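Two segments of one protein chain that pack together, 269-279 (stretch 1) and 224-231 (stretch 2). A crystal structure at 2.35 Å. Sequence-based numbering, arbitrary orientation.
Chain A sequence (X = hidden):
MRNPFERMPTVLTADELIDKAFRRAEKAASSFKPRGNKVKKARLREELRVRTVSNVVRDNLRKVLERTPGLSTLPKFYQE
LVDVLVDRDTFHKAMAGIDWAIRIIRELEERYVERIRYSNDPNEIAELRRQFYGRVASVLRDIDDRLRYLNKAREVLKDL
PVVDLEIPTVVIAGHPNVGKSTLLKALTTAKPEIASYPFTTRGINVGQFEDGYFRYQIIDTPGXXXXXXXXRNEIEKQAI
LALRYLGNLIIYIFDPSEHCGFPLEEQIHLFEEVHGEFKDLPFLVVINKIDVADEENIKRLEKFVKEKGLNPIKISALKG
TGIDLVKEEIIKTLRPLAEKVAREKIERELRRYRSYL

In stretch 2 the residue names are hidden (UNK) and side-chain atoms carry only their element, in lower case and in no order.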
# COMPACT_ATOMS: atom_id res chain seq x y z
N HIS A 269 22.05 -21.94 -6.92
CA HIS A 269 21.17 -22.25 -5.80
C HIS A 269 20.13 -21.17 -5.65
O HIS A 269 18.95 -21.45 -5.46
CB HIS A 269 21.97 -22.40 -4.51
CG HIS A 269 22.80 -23.64 -4.46
ND1 HIS A 269 23.81 -23.82 -3.54
CD2 HIS A 269 22.77 -24.76 -5.21
CE1 HIS A 269 24.37 -25.01 -3.73
NE2 HIS A 269 23.75 -25.60 -4.74
N LEU A 270 20.57 -19.92 -5.75
CA LEU A 270 19.67 -18.79 -5.60
C LEU A 270 18.63 -18.81 -6.71
O LEU A 270 17.44 -18.61 -6.45
CB LEU A 270 20.42 -17.46 -5.63
CG LEU A 270 19.55 -16.26 -5.26
CD1 LEU A 270 19.04 -16.43 -3.84
CD2 LEU A 270 20.34 -14.98 -5.39
N PHE A 271 19.07 -19.06 -7.94
CA PHE A 271 18.13 -19.10 -9.04
C PHE A 271 17.02 -20.12 -8.76
O PHE A 271 15.85 -19.85 -8.98
CB PHE A 271 18.84 -19.48 -10.34
CG PHE A 271 17.91 -19.95 -11.40
CD1 PHE A 271 17.18 -19.04 -12.16
CD2 PHE A 271 17.68 -21.31 -11.58
CE1 PHE A 271 16.24 -19.48 -13.09
CE2 PHE A 271 16.73 -21.75 -12.51
CZ PHE A 271 16.01 -20.83 -13.26
N GLU A 272 17.40 -21.29 -8.27
CA GLU A 272 16.43 -22.34 -7.99
C GLU A 272 15.46 -21.96 -6.87
O GLU A 272 14.27 -22.27 -6.94
CB GLU A 272 17.15 -23.65 -7.66
CG GLU A 272 18.16 -24.04 -8.72
CD GLU A 272 18.87 -25.35 -8.42
OE1 GLU A 272 19.44 -25.50 -7.31
OE2 GLU A 272 18.87 -26.22 -9.33
N GLU A 273 15.96 -21.29 -5.85
CA GLU A 273 15.10 -20.85 -4.76
C GLU A 273 14.13 -19.77 -5.26
O GLU A 273 12.96 -19.77 -4.90
CB GLU A 273 15.94 -20.30 -3.62
CG GLU A 273 15.20 -20.31 -2.31
CD GLU A 273 15.81 -19.37 -1.30
OE1 GLU A 273 15.62 -18.15 -1.47
OE2 GLU A 273 16.47 -19.84 -0.36
N VAL A 274 14.61 -18.86 -6.10
CA VAL A 274 13.77 -17.79 -6.63
C VAL A 274 12.80 -18.32 -7.68
O VAL A 274 11.63 -17.91 -7.73
CB VAL A 274 14.63 -16.65 -7.23
CG1 VAL A 274 13.76 -15.64 -7.98
CG2 VAL A 274 15.38 -15.94 -6.12
N HIS A 275 13.28 -19.24 -8.51
CA HIS A 275 12.46 -19.84 -9.58
C HIS A 275 11.29 -20.61 -8.99
O HIS A 275 10.22 -20.73 -9.62
CB HIS A 275 13.31 -20.80 -10.41
CG HIS A 275 12.63 -21.27 -11.66
ND1 HIS A 275 12.66 -22.58 -12.08
CD2 HIS A 275 11.91 -20.59 -12.59
CE1 HIS A 275 11.99 -22.69 -13.21
NE2 HIS A 275 11.53 -21.50 -13.54
N GLY A 276 11.52 -21.13 -7.79
CA GLY A 276 10.51 -21.90 -7.09
C GLY A 276 9.50 -21.05 -6.35
O GLY A 276 8.35 -21.43 -6.23
N GLU A 277 9.92 -19.89 -5.85
CA GLU A 277 9.01 -19.01 -5.13
C GLU A 277 8.04 -18.30 -6.06
O GLU A 277 7.00 -17.85 -5.62
CB GLU A 277 9.80 -17.97 -4.34
CG GLU A 277 10.55 -18.54 -3.16
CD GLU A 277 9.63 -18.96 -2.03
OE1 GLU A 277 8.62 -19.65 -2.30
OE2 GLU A 277 9.91 -18.60 -0.87
N PHE A 278 8.38 -18.22 -7.34
CA PHE A 278 7.53 -17.55 -8.31
C PHE A 278 7.14 -18.47 -9.46
O PHE A 278 7.36 -18.14 -10.62
CB PHE A 278 8.25 -16.31 -8.87
CG PHE A 278 8.54 -15.24 -7.84
CD1 PHE A 278 9.73 -15.25 -7.11
CD2 PHE A 278 7.62 -14.22 -7.59
CE1 PHE A 278 9.99 -14.27 -6.15
CE2 PHE A 278 7.89 -13.24 -6.63
CZ PHE A 278 9.07 -13.26 -5.91
N LYS A 279 6.56 -19.62 -9.13
CA LYS A 279 6.14 -20.62 -10.13
C LYS A 279 5.11 -20.16 -11.17
O LYS A 279 5.02 -20.76 -12.25
CB LYS A 279 5.59 -21.86 -9.42
CG LYS A 279 6.61 -22.58 -8.55
CD LYS A 279 5.96 -23.69 -7.72
CE LYS A 279 6.99 -24.40 -6.84
NZ LYS A 279 6.35 -25.29 -5.82
N UNK A 224 16.26 -7.84 -1.98
CA UNK A 224 15.04 -8.65 -2.01
C UNK A 224 15.23 -10.01 -2.70
O UNK A 224 14.95 -11.06 -2.10
c UNK A 224 13.56 -6.46 -2.12
c UNK A 224 13.92 -7.85 -2.70
c UNK A 224 13.03 -6.59 -0.68
c UNK A 224 12.50 -5.78 -2.99
N UNK A 225 15.69 -10.01 -3.94
CA UNK A 225 15.87 -11.26 -4.65
C UNK A 225 17.33 -11.49 -4.99
O UNK A 225 17.66 -12.09 -6.01
c UNK A 225 15.02 -11.27 -5.92
c UNK A 225 13.51 -11.35 -5.66
c UNK A 225 13.19 -12.64 -4.90
c UNK A 225 12.77 -11.31 -6.97
N UNK A 226 18.20 -11.03 -4.09
CA UNK A 226 19.64 -11.16 -4.27
C UNK A 226 20.27 -11.97 -3.13
O UNK A 226 21.47 -11.88 -2.89
o UNK A 226 19.42 -9.52 -2.15
o UNK A 226 20.64 -7.87 -2.95
c UNK A 226 20.29 -9.78 -4.32
c UNK A 226 20.10 -9.00 -3.05
N UNK A 227 19.44 -12.73 -2.44
CA UNK A 227 19.91 -13.56 -1.34
C UNK A 227 18.87 -14.60 -0.95
O UNK A 227 17.68 -14.42 -1.21
n UNK A 227 20.47 -8.18 1.83
n UNK A 227 20.26 -9.88 0.29
c UNK A 227 19.08 -12.01 0.48
c UNK A 227 20.26 -12.69 -0.14
n UNK A 227 21.32 -7.93 -0.29
c UNK A 227 20.68 -8.67 0.61
c UNK A 227 19.55 -10.77 1.21
N UNK A 228 19.30 -15.71 -0.33
CA UNK A 228 18.40 -16.78 0.09
C UNK A 228 17.17 -16.22 0.79
O UNK A 228 17.29 -15.44 1.74
c UNK A 228 20.68 -15.99 0.12
c UNK A 228 19.27 -17.60 1.03
c UNK A 228 20.61 -17.47 0.43
N UNK A 229 15.99 -16.59 0.30
CA UNK A 229 14.73 -16.14 0.88
C UNK A 229 14.50 -16.89 2.18
O UNK A 229 14.00 -16.33 3.15
c UNK A 229 13.84 -15.82 -1.47
c UNK A 229 13.53 -16.40 -0.09
c UNK A 229 12.26 -15.77 0.46
c UNK A 229 12.80 -16.14 -2.53
N UNK A 230 14.90 -18.16 2.19
CA UNK A 230 14.76 -19.03 3.36
C UNK A 230 15.39 -18.44 4.62
O UNK A 230 14.83 -18.53 5.71
o UNK A 230 14.73 -21.01 1.99
c UNK A 230 15.38 -20.39 3.08
N UNK A 231 16.58 -17.86 4.47
CA UNK A 231 17.29 -17.26 5.60
C UNK A 231 16.62 -15.95 6.03
O UNK A 231 17.31 -15.03 6.50
c UNK A 231 20.53 -18.38 6.30
o UNK A 231 20.30 -19.31 7.10
o UNK A 231 21.48 -17.57 6.45
c UNK A 231 19.62 -18.21 5.09
c UNK A 231 18.74 -16.98 5.19

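Stretch 1 is the last part of a helix, 269-277, and the loop residues after it; L270, E273, V274 and E277 from the helix, with F278 just beyond it, receive an irregular segment with no helix or strand of its own.

Position 224 carries four carbons forked at the second, the pattern of leucine. L224 is buried, but it stays out of reach of the helix.

Position 225 has the same count and fork. Its CA-to-CB bond runs sideways, yet the end of the side chain comes nearer, and one terminal carbon touches both V274 and F278. This is L225: its CD2 is 4.1 Å from V274 CG2 and 3.8 Å from F278 CE1.

At position 226 there are two carbons, the second bearing two oxygens. CB points away from the helix, and it is the backbone that meets L270. The residue is D226, whose backbone C lies 3.8 Å from L270 CD2.

Position 227 shows three carbons, a nitrogen, then a carbon with two more nitrogens. This side chain also points away, and the backbone again meets L270. The residue is arginine. R227 turns back on its neighbour, forming a salt bridge from R227 NE to D226 OD2 at 2.6 Å, while L270 CD1 is 3.4 Å from R227 C.

Position 228 has three carbons closing a ring onto the backbone nitrogen; it points away overall, although CB approaches E273 and the ring approaches L270. It is proline. P228 CB is 3.8 Å from E273 OE2, and P228 CD lies 4.3 Å from L270 CD1.

Position 229 has four carbons forked at the first, one arm two carbons long. It points toward the helix, and the end of its longer arm reaches E277 and V274. This means isoleucine. I229 CD1 is 3.3 Å from E277 CG and 4.4 Å from V274 CG2. Its backbone N donates a very short hydrogen bond to E273 OE1, 2.4 Å.

Position 230 has one carbon and one oxygen, and the oxygen reaches the E273 carboxylate: a serine. S230 OG donates to E273 OE2 at 3.1 Å, and S230 N adds a weak hydrogen bond to E273 OE2 at 3.4 Å.

Position 231 has three carbons, the third with two oxygens, and touches nothing on stretch 1: glutamate. E231 is exposed and poorly ordered, and its end leads away from the helix.

The contact joins an apolar patch to one carboxylate. L225 packs against V274 and F278, and I229 against V274 and E277, while L270 lies against the backbone from 225 to 228. Beside these contacts E273 has both carboxylate oxygens engaged, accepting two backbone NH groups and a hydroxyl. The rule to read here is economical: a loop without regular structure can offer two adjacent amides, one strongly and one weakly, to a single helix glutamate, while leucine and isoleucine supply the greasy contact beside it.

Stretch 2 (224-231) LLDRPISE
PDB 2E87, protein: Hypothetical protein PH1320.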